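Local coordinates for LanC-like protein GCR2 (Arabidopsis thaliana, PDB 3T33) that binds zinc as a LanC-like protein and may play a role in abscisic acid signalling, at residues A[334-337]-A[338-342]. Sequence-based numbering, arbitrary orientation.
Sequences HGIS and GNTYV. With ZN (zinc ion), chain B.
Thr340 leans its hydroxyl back over the carbonyl of Ile336, one turn earlier in the same helix, with OG1 3.0 Å from Ile336 O. That oxygen is gripped twice: Thr340 N meets it at 2.9 Å, almost in line with the carbonyl bond, while OG1 sits above the carbonyl plane, 45° out of it. The hydroxyl reaches this spot because OG1 lies beside its own backbone N (chi1 -61°), which leaves CG2 anti to that N; Thr340 CB then rests 3.4 Å from Ser337 O. Asn339 closes the preceding step of the spiral. Its N bonds Gly335 O at 3.1 Å, and its side chain folds back over the same oxygen, bringing CG to 3.1 Å from Gly335 O. The two backbone bonds are the opening i+4 links of helix 336-350. Gly335, at the N-cap position, also closes the Cys-His-Gly motif of LanC-like proteins, in which His334 ND1 binds the zinc ion at 1.9 Å; Cys288 and Cys333 supply sulfur ligands, so the metal site runs directly into a helix of the alpha/alpha barrel of this family, and the residues that touch here are all buried. The ring of Tyr341 takes Gly338 O at its edge, in the ring plane, and passes Ser337 O obliquely, CD2 standing 3.6 Å from Ser337 O. Its OH is hydrogen-bonded to Asp401, near the end of helix 392-402, and in the conformer given Ser337 OG is hydrogen-bonded to Val330 O. Ile336 packs on Phe362 and Phe365 of helix 353-375, whereas Val342 packs on Pro292 and Ala295 of helix 291-305.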
# COMPACT_ATOMS: atom_id res chain seq x y z
N HIS A 334 -2.12 -7.56 5.07
CA HIS A 334 -2.46 -7.59 6.48
C HIS A 334 -1.29 -8.08 7.32
O HIS A 334 -1.29 -9.22 7.80
CB HIS A 334 -3.69 -8.47 6.72
CG HIS A 334 -3.81 -9.60 5.75
ND1 HIS A 334 -4.53 -9.50 4.58
CD2 HIS A 334 -3.31 -10.86 5.78
CE1 HIS A 334 -4.46 -10.65 3.92
NE2 HIS A 334 -3.73 -11.49 4.63
N GLY A 335 -0.29 -7.23 7.50
CA GLY A 335 0.89 -7.58 8.27
C GLY A 335 1.66 -6.36 8.74
O GLY A 335 1.17 -5.24 8.67
N ILE A 336 2.88 -6.59 9.22
CA ILE A 336 3.73 -5.51 9.70
C ILE A 336 4.33 -4.67 8.57
O ILE A 336 4.21 -3.46 8.59
CB ILE A 336 4.81 -6.04 10.66
CG1 ILE A 336 4.11 -6.77 11.82
CG2 ILE A 336 5.68 -4.87 11.18
CD1 ILE A 336 5.04 -7.56 12.79
N SER A 337 4.89 -5.26 7.52
CA SER A 337 5.44 -4.42 6.44
C SER A 337 4.37 -3.39 5.99
O SER A 337 4.69 -2.22 5.72
CB SER A 337 5.96 -5.24 5.25
OG SER A 337 6.85 -6.30 5.63
N GLY A 338 3.10 -3.81 5.94
CA GLY A 338 2.05 -2.95 5.40
C GLY A 338 1.65 -1.91 6.43
O GLY A 338 1.50 -0.73 6.09
N ASN A 339 1.51 -2.33 7.69
CA ASN A 339 1.21 -1.35 8.76
C ASN A 339 2.32 -0.27 9.01
O ASN A 339 2.02 0.86 9.38
CB ASN A 339 0.77 -2.05 10.02
CG ASN A 339 -0.52 -2.86 9.81
OD1 ASN A 339 -0.95 -3.56 10.68
ND2 ASN A 339 -1.07 -2.80 8.65
N THR A 340 3.57 -0.60 8.70
CA THR A 340 4.62 0.39 8.73
C THR A 340 4.28 1.67 7.97
O THR A 340 4.60 2.79 8.44
CB THR A 340 5.94 -0.22 8.13
OG1 THR A 340 6.27 -1.31 8.97
CG2 THR A 340 7.08 0.76 8.16
N TYR A 341 3.62 1.53 6.83
CA TYR A 341 3.27 2.66 5.96
C TYR A 341 2.35 3.61 6.64
O TYR A 341 2.32 4.83 6.33
CB TYR A 341 2.66 2.19 4.63
CG TYR A 341 3.71 1.79 3.58
CD1 TYR A 341 4.38 2.75 2.82
CD2 TYR A 341 4.05 0.46 3.38
CE1 TYR A 341 5.38 2.36 1.89
CE2 TYR A 341 5.05 0.08 2.47
CZ TYR A 341 5.67 1.01 1.71
OH TYR A 341 6.63 0.64 0.77
N VAL A 342 1.58 3.11 7.59
CA VAL A 342 0.79 4.08 8.37
C VAL A 342 1.71 5.15 9.00
O VAL A 342 1.47 6.36 8.85
CB VAL A 342 -0.05 3.39 9.48
CG1 VAL A 342 -0.76 4.42 10.28
CG2 VAL A 342 -1.11 2.49 8.85
ZN ZN B . -5.40 -8.41 3.32